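Local coordinates for protein interpain A (Prevotella intermedia, PDB 3BB7) that probably cleaves peptide bonds as a C10-family cysteine protease, captured here as a proenzyme fragment whose nucleophile has been replaced, at residues T160-W163 / A164-K167; N173-E176 / A177-N180; I227-N231 / Y232-Q236; G288-D291 / G292-I296. The protein carries 1 engineered substitution. All blocks are in the same frame, centred on the assembly; numbering follows the deposited sequence.

Contact 1 of 4, residues T160-W163 / A164-K167; sequences TYDW and ANMK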
loop_
_atom_site.group_PDB
_atom_site.type_symbol
_atom_site.label_atom_id
_atom_site.label_comp_id
_atom_site.label_asym_id
_atom_site.label_seq_id
_atom_site.Cartn_x
_atom_site.Cartn_y
_atom_site.Cartn_z
ATOM N N THR A 160 9.926 -18.872 12.920
ATOM C CA THR A 160 10.425 -19.140 11.585
ATOM C C THR A 160 9.247 -18.925 10.637
ATOM O O THR A 160 8.335 -19.756 10.587
ATOM C CB THR A 160 10.957 -20.587 11.482
ATOM O OG1 THR A 160 12.015 -20.755 12.442
ATOM C CG2 THR A 160 11.493 -20.865 10.096
ATOM N N TYR A 161 9.245 -17.811 9.904
ATOM C CA TYR A 161 8.105 -17.482 9.032
ATOM C C TYR A 161 7.872 -18.582 8.006
ATOM O O TYR A 161 8.804 -19.090 7.379
ATOM C CB TYR A 161 8.255 -16.080 8.402
ATOM C CG TYR A 161 8.323 -15.065 9.502
ATOM C CD1 TYR A 161 9.532 -14.514 9.884
ATOM C CD2 TYR A 161 7.169 -14.710 10.229
ATOM C CE1 TYR A 161 9.610 -13.645 10.979
ATOM C CE2 TYR A 161 7.232 -13.834 11.293
ATOM C CZ TYR A 161 8.468 -13.309 11.684
ATOM O OH TYR A 161 8.542 -12.469 12.800
ATOM N N ASP A 162 6.627 -19.001 7.864
ATOM C CA ASP A 162 6.318 -20.186 7.056
ATOM C C ASP A 162 6.069 -19.783 5.601
ATOM O O ASP A 162 4.942 -19.874 5.090
ATOM C CB ASP A 162 5.139 -20.921 7.670
ATOM C CG ASP A 162 4.896 -22.297 7.039
ATOM O OD1 ASP A 162 3.880 -22.915 7.423
ATOM O OD2 ASP A 162 5.699 -22.775 6.194
ATOM N N TRP A 163 7.130 -19.320 4.940
ATOM C CA TRP A 163 7.019 -18.808 3.563
ATOM C C TRP A 163 6.379 -19.788 2.584
ATOM O O TRP A 163 5.631 -19.382 1.700
ATOM C CB TRP A 163 8.388 -18.370 3.026
ATOM C CG TRP A 163 9.053 -17.356 3.919
ATOM C CD1 TRP A 163 10.166 -17.527 4.682
ATOM C CD2 TRP A 163 8.556 -16.046 4.232
ATOM N NE1 TRP A 163 10.465 -16.377 5.362
ATOM C CE2 TRP A 163 9.466 -15.455 5.133
ATOM C CE3 TRP A 163 7.451 -15.299 3.803
ATOM C CZ2 TRP A 163 9.301 -14.142 5.621
ATOM C CZ3 TRP A 163 7.272 -13.999 4.301
ATOM C CH2 TRP A 163 8.182 -13.439 5.222
ATOM N N ALA A 164 6.656 -21.076 2.762
ATOM C CA ALA A 164 6.131 -22.095 1.826
ATOM C C ALA A 164 4.611 -22.231 1.897
ATOM O O ALA A 164 4.031 -22.788 0.953
ATOM C CB ALA A 164 6.807 -23.463 2.072
ATOM N N ASN A 165 3.981 -21.740 2.978
ATOM C CA ASN A 165 2.519 -21.817 3.143
ATOM C C ASN A 165 1.819 -20.472 2.957
ATOM O O ASN A 165 0.621 -20.337 3.281
ATOM C CB ASN A 165 2.160 -22.439 4.509
ATOM C CG ASN A 165 2.070 -23.951 4.464
ATOM O OD1 ASN A 165 1.530 -24.539 3.510
ATOM N ND2 ASN A 165 2.609 -24.597 5.490
ATOM N N MET A 166 2.533 -19.490 2.402
ATOM C CA MET A 166 1.903 -18.204 2.066
ATOM C C MET A 166 1.270 -18.265 0.681
ATOM O O MET A 166 1.942 -18.140 -0.327
ATOM C CB MET A 166 2.919 -17.056 2.103
ATOM C CG MET A 166 3.757 -16.988 3.314
ATOM S SD MET A 166 2.884 -16.252 4.672
ATOM C CE MET A 166 4.206 -16.239 5.930
ATOM N N LYS A 167 -0.039 -18.424 0.647
ATOM C CA LYS A 167 -0.782 -18.493 -0.595
ATOM C C LYS A 167 -0.902 -17.108 -1.219
ATOM O O LYS A 167 -0.958 -16.103 -0.501
ATOM C CB LYS A 167 -2.163 -19.093 -0.276
ATOM C CG LYS A 167 -2.996 -19.569 -1.403
ATOM C CD LYS A 167 -4.124 -20.492 -0.873
ATOM C CE LYS A 167 -4.751 -21.298 -1.989
ATOM N NZ LYS A 167 -3.932 -21.417 -3.218
HETATM O O HOH W 1 8.280 -22.408 4.867
HETATM O O HOH W 2 4.090 -19.797 -0.902
#
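Asp-162 and Asn-165 meet across a tight turn with their flat ends almost perpendicular, the carboxylate and amide planes 83° apart. ND2 of Asn-165 gives a nearly straight hydrogen bond to OD1 of Asp-162 at 2.9 Å; the acceptor lies in the amide plane, while the carboxylate is entered on its syn side from somewhat outside its own plane. With chi1 at -170°, CG of Asp-162 sits beside its own carbonyl carbon, which carries the carboxylate forward along the residues that follow. Its second oxygen, OD2, takes a bond from a water 2.9 Å away, and that water accepts the N-H of Ala-164. Beneath the side chains the backbone closes two overlapping beta turns, a short piece of 3-10 helix: Asn-165 N bonds to Asp-162 O at 3.0 Å and Met-166 N to Trp-163 O at 3.2 Å. A further water joins Trp-163 O to Met-166 O.

On the inner side, Met-166 is bent at chi2 (-79°), bringing its methyl CE obliquely to the six-membered part of the Trp-163 indole, 4.0 Å from CE3. CB of Tyr-161 lies over one face of the same indole. Leu-125 and Asn-126 of helix 116-128 and Leu-185 of helix 176-192 also touch Trp-163. A flexible, unbranched methionine suits this inner place, a small alanine the exposed crest. The chemistry is thus divided: the outer side is tied by hydrogen bonds to both carboxylate oxygens, and the inner side is mainly apolar, with the indole N-H satisfied by Pro-131 O.

Contact 2 of 4, residues N173-E176 / A177-N180; sequences NYTE and AEAN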
loop_
_atom_site.group_PDB
_atom_site.type_symbol
_atom_site.label_atom_id
_atom_site.label_comp_id
_atom_site.label_asym_id
_atom_site.label_seq_id
_atom_site.Cartn_x
_atom_site.Cartn_y
_atom_site.Cartn_z
ATOM N N ASN A 173 -10.392 -20.934 -1.399
ATOM C CA ASN A 173 -10.000 -22.075 -0.595
ATOM C C ASN A 173 -8.602 -21.900 -0.020
ATOM O O ASN A 173 -7.743 -21.272 -0.653
ATOM C CB ASN A 173 -10.100 -23.354 -1.422
ATOM C CG ASN A 173 -11.541 -23.671 -1.805
ATOM O OD1 ASN A 173 -12.489 -23.055 -1.286
ATOM N ND2 ASN A 173 -11.717 -24.606 -2.731
ATOM N N TYR A 174 -8.399 -22.424 1.189
ATOM C CA TYR A 174 -7.064 -22.463 1.816
ATOM C C TYR A 174 -7.095 -23.402 3.023
ATOM O O TYR A 174 -8.173 -23.675 3.560
ATOM C CB TYR A 174 -6.637 -21.064 2.265
ATOM C CG TYR A 174 -7.601 -20.330 3.190
ATOM C CD1 TYR A 174 -7.574 -20.549 4.561
ATOM C CD2 TYR A 174 -8.516 -19.382 2.682
ATOM C CE1 TYR A 174 -8.455 -19.856 5.412
ATOM C CE2 TYR A 174 -9.391 -18.692 3.518
ATOM C CZ TYR A 174 -9.351 -18.933 4.869
ATOM O OH TYR A 174 -10.195 -18.252 5.727
ATOM N N THR A 175 -5.919 -23.873 3.439
ATOM C CA THR A 175 -5.770 -24.777 4.565
ATOM C C THR A 175 -5.508 -23.985 5.839
ATOM O O THR A 175 -5.107 -22.818 5.785
ATOM C CB THR A 175 -4.576 -25.733 4.407
ATOM O OG1 THR A 175 -3.354 -24.973 4.485
ATOM C CG2 THR A 175 -4.627 -26.525 3.083
ATOM N N GLU A 176 -5.664 -24.635 6.982
ATOM C CA GLU A 176 -5.368 -23.955 8.241
ATOM C C GLU A 176 -3.906 -23.555 8.321
ATOM O O GLU A 176 -3.607 -22.473 8.822
ATOM C CB GLU A 176 -5.720 -24.818 9.443
ATOM C CG GLU A 176 -5.605 -24.048 10.753
ATOM C CD GLU A 176 -6.166 -24.782 11.930
ATOM O OE1 GLU A 176 -7.284 -24.412 12.367
ATOM O OE2 GLU A 176 -5.512 -25.731 12.396
ATOM N N ALA A 177 -3.002 -24.408 7.835
ATOM C CA ALA A 177 -1.576 -24.048 7.865
ATOM C C ALA A 177 -1.284 -22.820 6.987
ATOM O O ALA A 177 -0.469 -21.963 7.345
ATOM C CB ALA A 177 -0.696 -25.224 7.451
ATOM N N GLU A 178 -1.962 -22.713 5.851
ATOM C CA GLU A 178 -1.800 -21.528 5.006
ATOM C C GLU A 178 -2.365 -20.270 5.698
ATOM O O GLU A 178 -1.759 -19.201 5.642
ATOM C CB GLU A 178 -2.496 -21.765 3.674
ATOM C CG GLU A 178 -1.726 -22.731 2.790
ATOM C CD GLU A 178 -2.522 -23.308 1.632
ATOM O OE1 GLU A 178 -1.870 -23.817 0.699
ATOM O OE2 GLU A 178 -3.769 -23.263 1.630
ATOM N N ALA A 179 -3.524 -20.403 6.351
ATOM C CA ALA A 179 -4.114 -19.297 7.106
ATOM C C ALA A 179 -3.190 -18.879 8.229
ATOM O O ALA A 179 -2.937 -17.691 8.408
ATOM C CB ALA A 179 -5.439 -19.714 7.651
ATOM N N ASN A 180 -2.683 -19.839 8.996
ATOM C CA ASN A 180 -1.784 -19.490 10.096
ATOM C C ASN A 180 -0.467 -18.843 9.641
ATOM O O ASN A 180 0.089 -17.970 10.315
ATOM C CB ASN A 180 -1.540 -20.724 10.941
ATOM C CG ASN A 180 -2.741 -21.056 11.808
ATOM O OD1 ASN A 180 -3.541 -20.173 12.130
ATOM N ND2 ASN A 180 -2.858 -22.302 12.204
#
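Thr-175 and Glu-178 exchange bonds as a capping box at the start of helix 176-192. OG1 of Thr-175, the N-cap, accepts from Glu-178 N at 3.0 Å; in return OE2 of Glu-178 accepts from Thr-175 N at 2.9 Å, met on its anti side and 30° out of the carboxylate plane. The threonine hydroxyl can do this because chi1 of 68° tucks OG1 between the backbone N and the carbonyl carbon, facing the first turn, while the extended glutamate reaches back past it.

The regular helical ladder starts at once, Ala-179 N bonding to Thr-175 O at 2.9 Å and Asn-180 N to Glu-176 O at 2.8 Å. Just before the cap, the ring of Tyr-174 lies obliquely against the methyl of Ala-179, Tyr-174 CE1 being 3.8 Å from Ala-179 CB; alanine is small enough for the ring to lie close to the helix. Farther out, Tyr-170 stacks edge-to-face on Tyr-174, and its hydroxyl bonds to Glu-178 O. Pro-99 touches both Tyr-174 and Ala-179.

Two backbone N-H groups at the helix start therefore have side-chain acceptors, and the negative charge of Glu-178 lies where the positive end of the helix dipole would probably stabilise it.

Contact 3 of 4, residues I227-N231 / Y232-Q236; sequences ITRAN and YTDEQ. Unlike the reference sequence in segment 227-231: Asn-231 (reference Asp).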
loop_
_atom_site.group_PDB
_atom_site.type_symbol
_atom_site.label_atom_id
_atom_site.label_comp_id
_atom_site.label_asym_id
_atom_site.label_seq_id
_atom_site.Cartn_x
_atom_site.Cartn_y
_atom_site.Cartn_z
ATOM N N ILE A 227 10.920 7.742 4.549
ATOM C CA ILE A 227 11.104 9.112 4.023
ATOM C C ILE A 227 9.746 9.706 3.686
ATOM O O ILE A 227 8.783 8.964 3.451
ATOM C CB ILE A 227 12.056 9.126 2.806
ATOM C CG1 ILE A 227 11.502 8.318 1.615
ATOM C CG2 ILE A 227 13.484 8.655 3.245
ATOM C CD1 ILE A 227 12.340 8.491 0.351
ATOM N N THR A 228 9.656 11.033 3.686
ATOM C CA THR A 228 8.374 11.666 3.421
ATOM C C THR A 228 8.433 12.591 2.201
ATOM O O THR A 228 9.434 13.274 1.963
ATOM C CB THR A 228 7.830 12.346 4.665
ATOM O OG1 THR A 228 6.414 12.601 4.504
ATOM C CG2 THR A 228 8.546 13.628 4.932
ATOM N N ARG A 229 7.362 12.561 1.402
ATOM C CA ARG A 229 7.397 13.227 0.102
ATOM C C ARG A 229 7.584 14.730 0.188
ATOM O O ARG A 229 8.185 15.311 -0.701
ATOM C CB ARG A 229 6.144 12.899 -0.720
ATOM C CG ARG A 229 6.317 13.344 -2.160
ATOM C CD ARG A 229 5.162 12.872 -3.012
ATOM N NE ARG A 229 5.248 13.509 -4.317
ATOM C CZ ARG A 229 4.653 13.055 -5.423
ATOM N NH1 ARG A 229 3.915 11.940 -5.404
ATOM N NH2 ARG A 229 4.819 13.718 -6.564
ATOM N N ALA A 230 7.090 15.359 1.257
ATOM C CA ALA A 230 7.192 16.804 1.379
ATOM C C ALA A 230 8.637 17.300 1.352
ATOM O O ALA A 230 8.876 18.454 1.025
ATOM C CB ALA A 230 6.509 17.272 2.646
ATOM N N ASN A 231 9.585 16.407 1.640
ATOM C CA ASN A 231 11.006 16.758 1.605
ATOM C C ASN A 231 11.651 16.738 0.215
ATOM O O ASN A 231 12.801 17.144 0.062
ATOM C CB ASN A 231 11.795 15.806 2.519
ATOM C CG ASN A 231 11.550 16.054 3.994
ATOM O OD1 ASN A 231 11.887 15.219 4.815
ATOM N ND2 ASN A 231 10.982 17.197 4.335
ATOM N N TYR A 232 10.913 16.268 -0.785
ATOM C CA TYR A 232 11.453 16.044 -2.138
ATOM C C TYR A 232 10.653 16.766 -3.213
ATOM O O TYR A 232 9.411 16.864 -3.139
ATOM C CB TYR A 232 11.419 14.555 -2.471
ATOM C CG TYR A 232 12.327 13.741 -1.548
ATOM C CD1 TYR A 232 11.871 13.301 -0.310
ATOM C CD2 TYR A 232 13.630 13.404 -1.925
ATOM C CE1 TYR A 232 12.711 12.566 0.550
ATOM C CE2 TYR A 232 14.462 12.672 -1.074
ATOM C CZ TYR A 232 13.985 12.228 0.132
ATOM O OH TYR A 232 14.822 11.506 0.949
ATOM N N THR A 233 11.334 17.206 -4.274
ATOM C CA THR A 233 10.576 17.662 -5.439
ATOM C C THR A 233 9.940 16.441 -6.115
ATOM O O THR A 233 10.359 15.284 -5.878
ATOM C CB THR A 233 11.451 18.354 -6.471
ATOM O OG1 THR A 233 12.368 17.390 -7.000
ATOM C CG2 THR A 233 12.232 19.531 -5.852
ATOM N N ASP A 234 8.963 16.676 -6.993
ATOM C CA ASP A 234 8.302 15.570 -7.682
ATOM C C ASP A 234 9.316 14.757 -8.473
ATOM O O ASP A 234 9.254 13.530 -8.484
ATOM C CB ASP A 234 7.236 16.128 -8.636
ATOM C CG ASP A 234 6.127 16.840 -7.910
ATOM O OD1 ASP A 234 5.857 16.458 -6.745
ATOM O OD2 ASP A 234 5.511 17.757 -8.508
ATOM N N GLU A 235 10.240 15.441 -9.152
ATOM C CA GLU A 235 11.250 14.736 -9.942
ATOM C C GLU A 235 12.164 13.891 -9.039
ATOM O O GLU A 235 12.542 12.754 -9.379
ATOM C CB GLU A 235 12.054 15.725 -10.798
ATOM C CG GLU A 235 11.179 16.475 -11.823
ATOM C CD GLU A 235 10.200 17.552 -11.202
ATOM O OE1 GLU A 235 10.412 18.072 -10.066
ATOM O OE2 GLU A 235 9.186 17.895 -11.875
ATOM N N GLN A 236 12.552 14.438 -7.886
ATOM C CA GLN A 236 13.425 13.689 -6.984
ATOM C C GLN A 236 12.707 12.464 -6.437
ATOM O O GLN A 236 13.296 11.375 -6.344
ATOM C CB GLN A 236 13.845 14.586 -5.830
ATOM C CG GLN A 236 14.825 15.657 -6.259
ATOM C CD GLN A 236 14.973 16.781 -5.245
ATOM O OE1 GLN A 236 14.254 16.847 -4.240
ATOM N NE2 GLN A 236 15.876 17.708 -5.535
HETATM O O HOH W 3 7.069 15.742 -4.339
HETATM O O HOH W 4 7.930 18.934 -1.917
#
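Arg-229 and Asp-234 form a salt bridge with their planes almost at right angles, 85° apart, instead of the common side-by-side pairing. NH2 of Arg-229 points within 12° of the guanidinium plane to OD1 of Asp-234, 2.9 Å away, but approaches that oxygen from above the carboxylate. Only one oxygen of the acid is thus engaged by the arginine. A water beside the guanidinium edge accepts from NE of Arg-229 and donates both to the same OD1 and to Tyr-232 O. The fully extended arginine, with CG opposite the backbone N (chi1 -168°), is long enough to span the turn. Beyond it, NH1 bonds to Ile-296 O and Gln-311 OE1, and NH2 also to Asp-297 O.

The turn itself is closed by Tyr-232 N bonding to Arg-229 O at 2.9 Å. The Tyr-232 ring sets its edge against Thr-228 O, 3.3 Å from CD1, and crosses Ile-227 at about a right angle, Ile-227 CD1 lying 4.1 Å from Tyr-232 CZ. The ring thereby bridges the end of edge strand 225-228 and Ile-240 of helix 234-246. That helix starts with a capping box: Gln-236 N bonds to Thr-233 OG1 at 3.1 Å, and Thr-233 N to Gln-236 OE1 at 2.9 Å.

The buried guanidinium meets the Asp-234 carboxylate, backbone carbonyls, the Gln-311 amide and a water; its positive charge is probably stabilised by these dipoles and balanced in part by Asp-234.

Contact 4 of 4, residues G288-D291 / G292-I296; sequences GDVD and GYYKI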
loop_
_atom_site.group_PDB
_atom_site.type_symbol
_atom_site.label_atom_id
_atom_site.label_comp_id
_atom_site.label_asym_id
_atom_site.label_seq_id
_atom_site.Cartn_x
_atom_site.Cartn_y
_atom_site.Cartn_z
ATOM N N GLY A 288 -7.077 -7.548 -3.579
ATOM C CA GLY A 288 -6.906 -7.384 -5.019
ATOM C C GLY A 288 -7.863 -6.365 -5.624
ATOM O O GLY A 288 -7.670 -5.957 -6.791
ATOM N N ASP A 289 -8.843 -5.891 -4.858
ATOM C CA ASP A 289 -9.815 -4.958 -5.427
ATOM C C ASP A 289 -9.077 -3.751 -6.013
ATOM O O ASP A 289 -8.338 -3.062 -5.320
ATOM C CB ASP A 289 -10.755 -4.435 -4.361
ATOM C CG ASP A 289 -11.724 -5.489 -3.836
ATOM O OD1 ASP A 289 -12.505 -5.138 -2.899
ATOM O OD2 ASP A 289 -11.743 -6.634 -4.360
ATOM N N VAL A 290 -9.364 -3.489 -7.275
ATOM C CA VAL A 290 -8.859 -2.348 -8.048
ATOM C C VAL A 290 -7.341 -2.163 -8.118
ATOM O O VAL A 290 -6.872 -1.083 -8.460
ATOM C CB VAL A 290 -9.660 -1.019 -7.780
ATOM C CG1 VAL A 290 -11.144 -1.204 -8.129
ATOM C CG2 VAL A 290 -9.503 -0.498 -6.344
ATOM N N ASP A 291 -6.589 -3.240 -7.883
ATOM C CA ASP A 291 -5.144 -3.183 -8.128
ATOM C C ASP A 291 -4.939 -2.850 -9.612
ATOM O O ASP A 291 -5.740 -3.253 -10.472
ATOM C CB ASP A 291 -4.430 -4.504 -7.780
ATOM C CG ASP A 291 -4.399 -4.798 -6.301
ATOM O OD1 ASP A 291 -4.778 -3.919 -5.497
ATOM O OD2 ASP A 291 -3.940 -5.929 -5.942
ATOM N N GLY A 292 -3.898 -2.080 -9.912
ATOM C CA GLY A 292 -3.649 -1.632 -11.291
ATOM C C GLY A 292 -2.558 -0.594 -11.329
ATOM O O GLY A 292 -1.779 -0.481 -10.374
ATOM N N TYR A 293 -2.497 0.174 -12.420
ATOM C CA TYR A 293 -1.481 1.224 -12.583
ATOM C C TYR A 293 -2.119 2.580 -12.390
ATOM O O TYR A 293 -3.167 2.887 -12.971
ATOM C CB TYR A 293 -0.871 1.121 -13.966
ATOM C CG TYR A 293 0.165 0.017 -14.113
ATOM C CD1 TYR A 293 1.525 0.317 -14.183
ATOM C CD2 TYR A 293 -0.213 -1.315 -14.140
ATOM C CE1 TYR A 293 2.471 -0.699 -14.352
ATOM C CE2 TYR A 293 0.730 -2.343 -14.309
ATOM C CZ TYR A 293 2.070 -2.021 -14.377
ATOM O OH TYR A 293 2.987 -3.039 -14.564
ATOM N N TYR A 294 -1.474 3.401 -11.577
ATOM C CA TYR A 294 -2.034 4.684 -11.153
ATOM C C TYR A 294 -1.002 5.790 -11.166
ATOM O O TYR A 294 0.170 5.553 -10.904
ATOM C CB TYR A 294 -2.598 4.528 -9.724
ATOM C CG TYR A 294 -3.811 3.606 -9.709
ATOM C CD1 TYR A 294 -5.087 4.119 -9.958
ATOM C CD2 TYR A 294 -3.689 2.229 -9.477
ATOM C CE1 TYR A 294 -6.204 3.302 -10.010
ATOM C CE2 TYR A 294 -4.840 1.382 -9.502
ATOM C CZ TYR A 294 -6.092 1.953 -9.753
ATOM O OH TYR A 294 -7.233 1.182 -9.834
ATOM N N LYS A 295 -1.436 7.004 -11.437
ATOM C CA LYS A 295 -0.522 8.148 -11.350
ATOM C C LYS A 295 -0.249 8.567 -9.914
ATOM O O LYS A 295 -1.167 8.758 -9.104
ATOM C CB LYS A 295 -1.111 9.327 -12.127
ATOM C CG LYS A 295 -0.996 9.132 -13.647
ATOM C CD LYS A 295 -1.285 10.393 -14.396
ATOM C CE LYS A 295 -0.797 10.286 -15.835
ATOM N NZ LYS A 295 0.626 10.699 -16.012
ATOM N N ILE A 296 1.027 8.735 -9.606
ATOM C CA ILE A 296 1.429 9.410 -8.370
ATOM C C ILE A 296 2.343 10.622 -8.643
ATOM O O ILE A 296 2.518 11.472 -7.761
ATOM C CB ILE A 296 2.087 8.501 -7.308
ATOM C CG1 ILE A 296 3.424 7.967 -7.822
ATOM C CG2 ILE A 296 1.095 7.387 -6.861
ATOM C CD1 ILE A 296 4.326 7.373 -6.722
#
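Tyr-294 reaches back along its own chain to the turn before it, and its hydroxyl donates to Val-290 O at 2.7 Å. The bond lies in the carbonyl plane, with a C=O...donor angle of 147°, and the ring meets this oxygen with its edge, Tyr-294 CE2 being 3.4 Å from Val-290 O. With chi1 at -67°, CG of Tyr-294 lies beside its own N and anti to the carbonyl carbon, a setting that directs the ring back to the preceding turn; its length just spans the gap. Trp-54 and Trp-284 each pack edge-to-face with it.

The carbonyl is offered by a type II turn from Gly-288 to Asp-291, closed by Asp-291 N bonding to Gly-288 O at 3.1 Å. Val-290 occupies its third position with phi of 55°, a left-handed conformation more usual for glycine or asparagine and uncommon for a beta-branched residue. Its isopropyl group, with Val-290 CB 3.9 Å from Tyr-294 OH, is buried among Phe-23, Phe-43 and Phe-51, which explains an apolar residue there. The first side-chain bond of Asp-291 leads away from the residues that follow, and its OD1 accepts from Trp-284 N. Gly-292, in an almost fully stretched conformation that glycine adopts with ease, opens strand 292-294, which pairs with strands 280-283 and 35-39.

Phe-23, Phe-43, Phe-51 and Trp-54 fall in the Spi-inhibitor-like portion, which suggests that turn and tyrosine help join prosegment to protease. Val-290 O is gripped twice, by the phenol and by Trp-284 NE1: two aromatic donors satisfy it and also supply apolar surface.

The contacts fall into two touching pairs. Contacts 1 and 2 have centres 10 Å apart: the turn of contact 1 packs on the first turn of helix 176-192, with Asn-165 O 3.4 Å from Glu-178 CG. Contacts 3 and 4 both reach the large antiparallel sheet, and the hydrogen bond from Arg-229 NH1 to Ile-296 O, 2.8 Å long, joins them directly. Contacts 1 and 3 lie on opposite sides of the chain's centre, their centres about 35 Å apart. The second pair comes nearer the predicted catalytic residues: the side chain of Thr-228 is about 10 Å from that of His-267, and that of Asp-291 about 11 Å from that of Ala-116, the engineered nucleophile position.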